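Local coordinates for glutamine amidotransferase type-2 domain-containing protein (Pseudomonas aeruginosa PAO1, PDB 1TE5) that is a predicted class II glutamine amidotransferase, of a family whose members release ammonia from glutamine for transfer to an acceptor, at residues 36-50 with 91-104. Numbering follows the deposited sequence.
Sequences WGIAFYEGRGVRLFQ and THPFIRELGGRYWT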
ATOM      1  N   TRP A  36       2.105 -14.175   1.987  1.00 26.60           N
ATOM      2  CA  TRP A  36       3.213 -13.573   1.251  1.00 26.18           C
ATOM      3  C   TRP A  36       3.079 -12.058   1.141  1.00 26.36           C
ATOM      4  O   TRP A  36       2.017 -11.499   1.394  1.00 25.10           O
ATOM      5  CB  TRP A  36       3.285 -14.181  -0.154  1.00 29.75           C
ATOM      6  CG  TRP A  36       2.016 -13.997  -0.917  1.00 28.23           C
ATOM      7  CD1 TRP A  36       0.871 -14.735  -0.793  1.00 27.53           C
ATOM      8  CD2 TRP A  36       1.724 -12.959  -1.861  1.00 27.78           C
ATOM      9  NE1 TRP A  36      -0.118 -14.215  -1.594  1.00 29.27           N
ATOM     10  CE2 TRP A  36       0.377 -13.126  -2.260  1.00 27.56           C
ATOM     11  CE3 TRP A  36       2.467 -11.904  -2.405  1.00 24.99           C
ATOM     12  CZ2 TRP A  36      -0.242 -12.274  -3.170  1.00 29.46           C
ATOM     13  CZ3 TRP A  36       1.850 -11.061  -3.308  1.00 19.94           C
ATOM     14  CH2 TRP A  36       0.507 -11.252  -3.683  1.00 24.91           C
ATOM     15  N   GLY A  37       4.137 -11.409   0.676  1.00 26.44           N
ATOM     16  CA  GLY A  37       4.106  -9.971   0.527  1.00 28.30           C
ATOM     17  C   GLY A  37       5.238  -9.506  -0.357  1.00 27.50           C
ATOM     18  O   GLY A  37       6.366  -9.988  -0.248  1.00 31.11           O
ATOM     19  N   ILE A  38       4.931  -8.583  -1.259  1.00 27.28           N
ATOM     20  CA  ILE A  38       5.923  -8.048  -2.176  1.00 23.89           C
ATOM     21  C   ILE A  38       5.707  -6.553  -2.344  1.00 20.20           C
ATOM     22  O   ILE A  38       4.665  -6.118  -2.835  1.00 18.28           O
ATOM     23  CB  ILE A  38       5.817  -8.715  -3.563  1.00 29.09           C
ATOM     24  CG1 ILE A  38       6.051 -10.221  -3.439  1.00 28.94           C
ATOM     25  CG2 ILE A  38       6.823  -8.098  -4.523  1.00 27.25           C
ATOM     26  CD1 ILE A  38       5.644 -11.005  -4.659  1.00 34.97           C
ATOM     27  N   ALA A  39       6.683  -5.775  -1.892  1.00 20.13           N
ATOM     28  CA  ALA A  39       6.637  -4.329  -2.009  1.00 18.39           C
ATOM     29  C   ALA A  39       7.791  -3.925  -2.901  1.00 20.72           C
ATOM     30  O   ALA A  39       8.837  -4.559  -2.887  1.00 20.22           O
ATOM     31  CB  ALA A  39       6.772  -3.687  -0.649  1.00 18.81           C
ATOM     32  N   PHE A  40       7.563  -2.939  -3.754  1.00 18.48           N
ATOM     33  CA  PHE A  40       8.610  -2.449  -4.633  1.00 20.28           C
ATOM     34  C   PHE A  40       8.392  -0.976  -4.944  1.00 16.71           C
ATOM     35  O   PHE A  40       7.300  -0.450  -4.736  1.00 20.80           O
ATOM     36  CB  PHE A  40       8.730  -3.298  -5.907  1.00 24.96           C
ATOM     37  CG  PHE A  40       7.492  -3.335  -6.744  1.00 24.78           C
ATOM     38  CD1 PHE A  40       7.344  -2.470  -7.832  1.00 27.88           C
ATOM     39  CD2 PHE A  40       6.485  -4.258  -6.474  1.00 28.11           C
ATOM     40  CE1 PHE A  40       6.205  -2.523  -8.649  1.00 28.67           C
ATOM     41  CE2 PHE A  40       5.343  -4.326  -7.275  1.00 32.65           C
ATOM     42  CZ  PHE A  40       5.203  -3.455  -8.367  1.00 31.55           C
ATOM     43  N   TYR A  41       9.436  -0.305  -5.415  1.00 21.05           N
ATOM     44  CA  TYR A  41       9.347   1.117  -5.696  1.00 18.92           C
ATOM     45  C   TYR A  41       9.308   1.536  -7.148  1.00 19.54           C
ATOM     46  O   TYR A  41       9.901   0.906  -8.008  1.00 24.20           O
ATOM     47  CB  TYR A  41      10.485   1.841  -4.991  1.00 19.83           C
ATOM     48  CG  TYR A  41      10.441   1.675  -3.499  1.00 21.42           C
ATOM     49  CD1 TYR A  41      10.865   0.490  -2.899  1.00 19.56           C
ATOM     50  CD2 TYR A  41       9.975   2.699  -2.685  1.00 23.67           C
ATOM     51  CE1 TYR A  41      10.823   0.326  -1.524  1.00 22.57           C
ATOM     52  CE2 TYR A  41       9.928   2.550  -1.310  1.00 24.87           C
ATOM     53  CZ  TYR A  41      10.353   1.365  -0.735  1.00 26.87           C
ATOM     54  OH  TYR A  41      10.302   1.226   0.626  1.00 30.72           O
ATOM     55  N   GLU A  42       8.628   2.646  -7.393  1.00 21.86           N
ATOM     56  CA  GLU A  42       8.486   3.246  -8.709  1.00 26.26           C
ATOM     57  C   GLU A  42       8.746   4.736  -8.515  1.00 25.12           C
ATOM     58  O   GLU A  42       7.851   5.586  -8.513  1.00 31.08           O
ATOM     59  CB  GLU A  42       7.047   3.064  -9.179  1.00 28.95           C
ATOM     60  CG  GLU A  42       6.877   2.794 -10.655  1.00 38.70           C
ATOM     61  CD  GLU A  42       5.529   2.157 -10.967  1.00 37.90           C
ATOM     62  OE1 GLU A  42       5.383   0.933 -10.749  1.00 37.38           O
ATOM     63  OE2 GLU A  42       4.620   2.881 -11.430  1.00 40.85           O
ATOM     64  N   GLY A  43      10.026   5.024  -8.295  1.00 24.37           N
ATOM     65  CA  GLY A  43      10.436   6.376  -7.971  1.00 24.50           C
ATOM     66  C   GLY A  43      10.398   6.413  -6.440  1.00 25.55           C
ATOM     67  O   GLY A  43      11.003   5.539  -5.805  1.00 29.87           O
ATOM     68  N   ARG A  44       9.719   7.393  -5.849  1.00 24.38           N
ATOM     69  CA  ARG A  44       9.599   7.441  -4.395  1.00 27.54           C
ATOM     70  C   ARG A  44       8.353   6.692  -3.957  1.00 26.21           C
ATOM     71  O   ARG A  44       8.205   6.364  -2.783  1.00 25.14           O
ATOM     72  CB  ARG A  44       9.577   8.880  -3.880  1.00 28.48           C
ATOM     73  CG  ARG A  44      10.954   9.513  -3.894  1.00 33.77           C
ATOM     74  CD  ARG A  44      10.932  10.986  -3.547  1.00 35.73           C
ATOM     75  NE  ARG A  44      12.100  11.651  -4.118  1.00 36.34           N
ATOM     76  CZ  ARG A  44      12.904  12.475  -3.459  1.00 37.66           C
ATOM     77  NH1 ARG A  44      13.939  13.013  -4.088  1.00 36.95           N
ATOM     78  NH2 ARG A  44      12.670  12.773  -2.184  1.00 34.17           N
ATOM     79  N   GLY A  45       7.459   6.442  -4.908  1.00 23.27           N
ATOM     80  CA  GLY A  45       6.234   5.716  -4.627  1.00 21.48           C
ATOM     81  C   GLY A  45       6.484   4.231  -4.414  1.00 20.97           C
ATOM     82  O   GLY A  45       7.453   3.687  -4.923  1.00 23.59           O
ATOM     83  N   VAL A  46       5.603   3.573  -3.666  1.00 23.97           N
ATOM     84  CA  VAL A  46       5.750   2.147  -3.381  1.00 25.94           C
ATOM     85  C   VAL A  46       4.467   1.370  -3.658  1.00 23.71           C
ATOM     86  O   VAL A  46       3.360   1.866  -3.429  1.00 28.51           O
ATOM     87  CB  VAL A  46       6.191   1.913  -1.902  1.00 26.22           C
ATOM     88  CG1 VAL A  46       5.224   2.558  -0.949  1.00 25.01           C
ATOM     89  CG2 VAL A  46       6.277   0.438  -1.594  1.00 30.67           C
ATOM     90  N   ARG A  47       4.614   0.176  -4.222  1.00 23.02           N
ATOM     91  CA  ARG A  47       3.470  -0.689  -4.499  1.00 20.84           C
ATOM     92  C   ARG A  47       3.526  -1.878  -3.547  1.00 21.02           C
ATOM     93  O   ARG A  47       4.586  -2.443  -3.316  1.00 24.08           O
ATOM     94  CB  ARG A  47       3.489  -1.183  -5.943  1.00 23.96           C
ATOM     95  CG  ARG A  47       3.313  -0.091  -6.972  1.00 30.39           C
ATOM     96  CD  ARG A  47       3.084  -0.686  -8.335  1.00 31.82           C
ATOM     97  NE  ARG A  47       3.034   0.321  -9.391  1.00 31.02           N
ATOM     98  CZ  ARG A  47       1.928   0.927  -9.811  1.00 29.05           C
ATOM     99  NH1 ARG A  47       1.998   1.825 -10.780  1.00 26.89           N
ATOM    100  NH2 ARG A  47       0.753   0.637  -9.261  1.00 27.28           N
ATOM    101  N   LEU A  48       2.384  -2.256  -2.993  1.00 20.15           N
ATOM    102  CA  LEU A  48       2.335  -3.368  -2.059  1.00 22.14           C
ATOM    103  C   LEU A  48       1.230  -4.369  -2.392  1.00 21.78           C
ATOM    104  O   LEU A  48       0.057  -4.003  -2.532  1.00 23.91           O
ATOM    105  CB  LEU A  48       2.138  -2.847  -0.632  1.00 22.03           C
ATOM    106  CG  LEU A  48       2.027  -3.881   0.495  1.00 25.65           C
ATOM    107  CD1 LEU A  48       3.338  -4.650   0.659  1.00 24.67           C
ATOM    108  CD2 LEU A  48       1.647  -3.176   1.779  1.00 21.11           C
ATOM    109  N   PHE A  49       1.623  -5.631  -2.525  1.00 20.46           N
ATOM    110  CA  PHE A  49       0.700  -6.719  -2.811  1.00 22.71           C
ATOM    111  C   PHE A  49       1.006  -7.742  -1.730  1.00 22.99           C
ATOM    112  O   PHE A  49       2.149  -8.188  -1.602  1.00 24.78           O
ATOM    113  CB  PHE A  49       0.983  -7.341  -4.179  1.00 22.25           C
ATOM    114  CG  PHE A  49       0.975  -6.361  -5.322  1.00 23.76           C
ATOM    115  CD1 PHE A  49       2.156  -5.750  -5.745  1.00 25.30           C
ATOM    116  CD2 PHE A  49      -0.212  -6.060  -5.992  1.00 23.90           C
ATOM    117  CE1 PHE A  49       2.156  -4.855  -6.816  1.00 27.12           C
ATOM    118  CE2 PHE A  49      -0.219  -5.162  -7.067  1.00 25.53           C
ATOM    119  CZ  PHE A  49       0.973  -4.561  -7.475  1.00 24.93           C
ATOM    120  N   GLN A  50       0.008  -8.090  -0.927  1.00 26.00           N
ATOM    121  CA  GLN A  50       0.208  -9.061   0.146  1.00 22.13           C
ATOM    122  C   GLN A  50      -1.071  -9.830   0.445  1.00 24.86           C
ATOM    123  O   GLN A  50      -2.169  -9.381   0.128  1.00 24.83           O
ATOM    124  CB  GLN A  50       0.697  -8.361   1.412  1.00 17.42           C
ATOM    125  CG  GLN A  50      -0.360  -7.556   2.111  1.00 23.25           C
ATOM    126  CD  GLN A  50       0.206  -6.513   3.036  1.00 21.24           C
ATOM    127  OE1 GLN A  50       1.158  -6.767   3.765  1.00 27.49           O
ATOM    128  NE2 GLN A  50      -0.378  -5.319   3.003  1.00 19.99           N
ATOM    129  N   THR A  91       0.385  -9.444   8.019  1.00 26.80           N
ATOM    130  CA  THR A  91       1.128  -9.924   6.859  1.00 25.10           C
ATOM    131  C   THR A  91       2.233  -8.918   6.455  1.00 27.37           C
ATOM    132  O   THR A  91       1.997  -7.713   6.442  1.00 25.71           O
ATOM    133  CB  THR A  91       0.145 -10.159   5.688  1.00 26.10           C
ATOM    134  OG1 THR A  91      -0.897 -11.051   6.116  1.00 25.76           O
ATOM    135  CG2 THR A  91       0.847 -10.757   4.498  1.00 21.52           C
ATOM    136  N   HIS A  92       3.439  -9.441   6.221  1.00 26.13           N
ATOM    137  CA  HIS A  92       4.612  -8.663   5.821  1.00 26.66           C
ATOM    138  C   HIS A  92       4.577  -8.457   4.317  1.00 24.52           C
ATOM    139  O   HIS A  92       3.983  -9.248   3.594  1.00 26.73           O
ATOM    140  CB  HIS A  92       5.912  -9.435   6.098  1.00 30.04           C
ATOM    141  CG  HIS A  92       6.145  -9.784   7.533  1.00 34.20           C
ATOM    142  ND1 HIS A  92       5.156 -10.271   8.361  1.00 40.14           N
ATOM    143  CD2 HIS A  92       7.278  -9.773   8.268  1.00 32.26           C
ATOM    144  CE1 HIS A  92       5.673 -10.551   9.544  1.00 40.89           C
ATOM    145  NE2 HIS A  92       6.960 -10.256   9.512  1.00 37.97           N
ATOM    146  N   PRO A  93       5.263  -7.419   3.817  1.00 23.97           N
ATOM    147  CA  PRO A  93       6.046  -6.443   4.586  1.00 25.17           C
ATOM    148  C   PRO A  93       5.179  -5.276   5.100  1.00 23.55           C
ATOM    149  O   PRO A  93       4.007  -5.184   4.751  1.00 24.94           O
ATOM    150  CB  PRO A  93       7.093  -5.984   3.574  1.00 26.15           C
ATOM    151  CG  PRO A  93       6.377  -6.086   2.278  1.00 28.52           C
ATOM    152  CD  PRO A  93       5.645  -7.389   2.392  1.00 25.48           C
ATOM    153  N   PHE A  94       5.764  -4.408   5.928  1.00 21.94           N
ATOM    154  CA  PHE A  94       5.049  -3.263   6.489  1.00 23.72           C
ATOM    155  C   PHE A  94       5.619  -1.942   5.962  1.00 20.89           C
ATOM    156  O   PHE A  94       6.823  -1.825   5.726  1.00 25.94           O
ATOM    157  CB  PHE A  94       5.103  -3.296   8.020  1.00 24.01           C
ATOM    158  CG  PHE A  94       4.545  -4.555   8.614  1.00 22.68           C
ATOM    159  CD1 PHE A  94       5.390  -5.542   9.106  1.00 24.70           C
ATOM    160  CD2 PHE A  94       3.170  -4.763   8.669  1.00 19.40           C
ATOM    161  CE1 PHE A  94       4.863  -6.719   9.646  1.00 26.09           C
ATOM    162  CE2 PHE A  94       2.635  -5.932   9.205  1.00 25.47           C
ATOM    163  CZ  PHE A  94       3.482  -6.908   9.694  1.00 28.10           C
ATOM    164  N   ILE A  95       4.743  -0.957   5.773  1.00 21.84           N
ATOM    165  CA  ILE A  95       5.144   0.354   5.263  1.00 21.73           C
ATOM    166  C   ILE A  95       4.775   1.481   6.224  1.00 21.63           C
ATOM    167  O   ILE A  95       3.747   1.427   6.900  1.00 21.89           O
ATOM    168  CB  ILE A  95       4.481   0.651   3.896  1.00 23.03           C
ATOM    169  CG1 ILE A  95       4.721  -0.503   2.922  1.00 25.33           C
ATOM    170  CG2 ILE A  95       5.010   1.964   3.310  1.00 23.73           C
ATOM    171  CD1 ILE A  95       4.111  -0.273   1.574  1.00 26.68           C
ATOM    172  N   ARG A  96       5.621   2.507   6.266  1.00 22.21           N
ATOM    173  CA  ARG A  96       5.402   3.678   7.109  1.00 28.31           C
ATOM    174  C   ARG A  96       6.328   4.790   6.645  1.00 29.96           C
ATOM    175  O   ARG A  96       7.501   4.540   6.360  1.00 29.08           O
ATOM    176  CB  ARG A  96       5.648   3.341   8.582  1.00 27.06           C
ATOM    177  CG  ARG A  96       4.553   3.863   9.494  1.00 33.96           C
ATOM    178  CD  ARG A  96       4.229   2.913  10.643  1.00 33.60           C
ATOM    179  NE  ARG A  96       3.682   1.689  10.076  1.00 39.61           N
ATOM    180  CZ  ARG A  96       2.845   0.873  10.707  1.00 33.86           C
ATOM    181  NH1 ARG A  96       2.419  -0.218  10.101  1.00 38.12           N
ATOM    182  NH2 ARG A  96       2.424   1.145  11.938  1.00 35.35           N
ATOM    183  N   GLU A  97       5.798   6.003   6.497  1.00 28.51           N
ATOM    184  CA  GLU A  97       6.638   7.111   6.051  1.00 30.21           C
ATOM    185  C   GLU A  97       7.355   7.810   7.191  1.00 27.46           C
ATOM    186  O   GLU A  97       6.795   8.010   8.269  1.00 25.55           O
ATOM    187  CB  GLU A  97       5.857   8.126   5.201  1.00 33.08           C
ATOM    188  CG  GLU A  97       5.039   9.154   5.970  1.00 34.64           C
ATOM    189  CD  GLU A  97       5.761  10.481   6.228  1.00 23.53           C
ATOM    190  OE1 GLU A  97       6.894  10.709   5.749  1.00 30.66           O
ATOM    191  OE2 GLU A  97       5.163  11.308   6.929  1.00 25.34           O
ATOM    192  N   LEU A  98       8.613   8.133   6.931  1.00 24.91           N
ATOM    193  CA  LEU A  98       9.486   8.833   7.854  1.00 25.80           C
ATOM    194  C   LEU A  98      10.342   9.727   6.954  1.00 23.59           C
ATOM    195  O   LEU A  98      10.907   9.273   5.956  1.00 22.11           O
ATOM    196  CB  LEU A  98      10.362   7.849   8.645  1.00 27.36           C
ATOM    197  CG  LEU A  98      11.049   8.379   9.911  1.00 29.01           C
ATOM    198  CD1 LEU A  98      11.514   7.233  10.774  1.00 28.59           C
ATOM    199  CD2 LEU A  98      12.210   9.284   9.566  1.00 30.50           C
ATOM    200  N   GLY A  99      10.375  11.015   7.268  1.00 23.13           N
ATOM    201  CA  GLY A  99      11.164  11.941   6.480  1.00 24.37           C
ATOM    202  C   GLY A  99      10.734  12.129   5.036  1.00 23.98           C
ATOM    203  O   GLY A  99      11.535  12.541   4.207  1.00 24.84           O
ATOM    204  N   GLY A 100       9.465  11.885   4.737  1.00 25.58           N
ATOM    205  CA  GLY A 100       9.005  12.062   3.370  1.00 26.14           C
ATOM    206  C   GLY A 100       9.411  10.936   2.437  1.00 23.53           C
ATOM    207  O   GLY A 100       9.446  11.109   1.216  1.00 25.42           O
ATOM    208  N   ARG A 101       9.738   9.787   3.023  1.00 24.49           N
ATOM    209  CA  ARG A 101      10.123   8.590   2.278  1.00 25.79           C
ATOM    210  C   ARG A 101       9.290   7.422   2.823  1.00 24.84           C
ATOM    211  O   ARG A 101       8.998   7.375   4.015  1.00 24.59           O
ATOM    212  CB  ARG A 101      11.610   8.261   2.488  1.00 28.03           C
ATOM    213  CG  ARG A 101      12.594   9.404   2.308  1.00 33.46           C
ATOM    214  CD  ARG A 101      12.525  10.051   0.930  1.00 41.08           C
ATOM    215  NE  ARG A 101      12.768   9.108  -0.155  1.00 47.95           N
ATOM    216  CZ  ARG A 101      13.733   9.237  -1.059  1.00 47.22           C
ATOM    217  NH1 ARG A 101      13.863   8.322  -2.011  1.00 48.37           N
ATOM    218  NH2 ARG A 101      14.576  10.270  -1.006  1.00 43.81           N
ATOM    219  N   TYR A 102       8.849   6.513   1.957  1.00 21.76           N
ATOM    220  CA  TYR A 102       8.089   5.362   2.448  1.00 20.28           C
ATOM    221  C   TYR A 102       9.086   4.298   2.876  1.00 20.78           C
ATOM    222  O   TYR A 102       9.970   3.936   2.115  1.00 19.68           O
ATOM    223  CB  TYR A 102       7.147   4.804   1.370  1.00 19.47           C
ATOM    224  CG  TYR A 102       5.922   5.658   1.093  1.00 20.72           C
ATOM    225  CD1 TYR A 102       5.695   6.194  -0.178  1.00 17.75           C
ATOM    226  CD2 TYR A 102       4.985   5.943   2.100  1.00 22.14           C
ATOM    227  CE1 TYR A 102       4.588   6.989  -0.437  1.00 16.38           C
ATOM    228  CE2 TYR A 102       3.873   6.748   1.843  1.00 20.87           C
ATOM    229  CZ  TYR A 102       3.685   7.260   0.577  1.00 22.92           C
ATOM    230  OH  TYR A 102       2.609   8.077   0.318  1.00 21.31           O
ATOM    231  N   TRP A 103       9.000   3.860   4.119  1.00 22.20           N
ATOM    232  CA  TRP A 103       9.911   2.832   4.594  1.00 21.58           C
ATOM    233  C   TRP A 103       9.238   1.480   4.484  1.00 18.72           C
ATOM    234  O   TRP A 103       8.057   1.351   4.809  1.00 26.53           O
ATOM    235  CB  TRP A 103      10.323   3.089   6.046  1.00 20.49           C
ATOM    236  CG  TRP A 103      11.430   4.075   6.186  1.00 21.05           C
ATOM    237  CD1 TRP A 103      11.490   5.327   5.638  1.00 25.25           C
ATOM    238  CD2 TRP A 103      12.636   3.911   6.942  1.00 26.31           C
ATOM    239  NE1 TRP A 103      12.659   5.952   6.010  1.00 23.44           N
ATOM    240  CE2 TRP A 103      13.380   5.104   6.808  1.00 25.66           C
ATOM    241  CE3 TRP A 103      13.159   2.874   7.724  1.00 27.77           C
ATOM    242  CZ2 TRP A 103      14.614   5.291   7.431  1.00 23.04           C
ATOM    243  CZ3 TRP A 103      14.389   3.060   8.346  1.00 26.09           C
ATOM    244  CH2 TRP A 103      15.101   4.261   8.191  1.00 27.28           C
ATOM    245  N   THR A 104       9.999   0.467   4.083  1.00 22.11           N
ATOM    246  CA  THR A 104       9.474  -0.890   3.932  1.00 20.58           C
ATOM    247  C   THR A 104      10.270  -1.827   4.847  1.00 19.60           C
ATOM    248  O   THR A 104      11.494  -1.726   4.932  1.00 22.53           O
ATOM    249  CB  THR A 104       9.542  -1.346   2.446  1.00 23.00           C
ATOM    250  OG1 THR A 104       8.635  -0.563   1.652  1.00 26.93           O
ATOM    251  CG2 THR A 104       9.145  -2.802   2.314  1.00 27.66           C
TER
HETATM  252  O   HOH W   1       9.948   6.483  -0.520  1.00 19.57           O
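Leu-48, Val-46 and Ala-39 meet Pro-93, Ile-95 and Tyr-102 where two beta hairpins lie face to face. The hairpins, 36-50 and 94-104, belong to two different antiparallel sheets. Such a sandwich of sheets is the framework of the Ntn-hydrolase fold of class II amidotransferases. Strands 36-42 and 101-104 run nearly antiparallel at 153°, with axes 9.0 Å apart. The bump at one end is the ring of Pro-93, which follows a cis peptide bond. Its CG fits between Leu-48 CD1 and Ala-39 CB, while its CD lies 3.5 Å from Gly-37 C. Beside the proline ring, Gly-37 CA meets His-92 O at 3.2 Å in a CA-H...O contact. In the middle, Ile-95 CD1 sits between Leu-48 CD2 and Val-46 CG2. Ile-95 CD1 and Val-46 CG2 meet tip to tip at 3.9 Å. Val-46 CG2 stands anti to its backbone N, which leaves CG1 (chi1 56°) to press on Tyr-102 CD1 at 3.7 Å. Near the turns, the contact becomes polar. Water 1 donates to Arg-44 O and accepts from Tyr-102 N, so it links the two backbones. The guanidinium groups of Arg-44 and Arg-101 stack with planes 23° apart. Asp-178 forms a salt bridge with Arg-101, which probably eases the meeting of like charges. Val-46 CG2 lies over one face of the Tyr-41 ring, toward its rim, while the hydroxyl end of that ring reaches the second sheet. Its hydroxyl approaches Tyr-102 O near the ring plane, and Tyr-41 OH hydrogen-bonds Thr-104 OG1 at 2.7 Å.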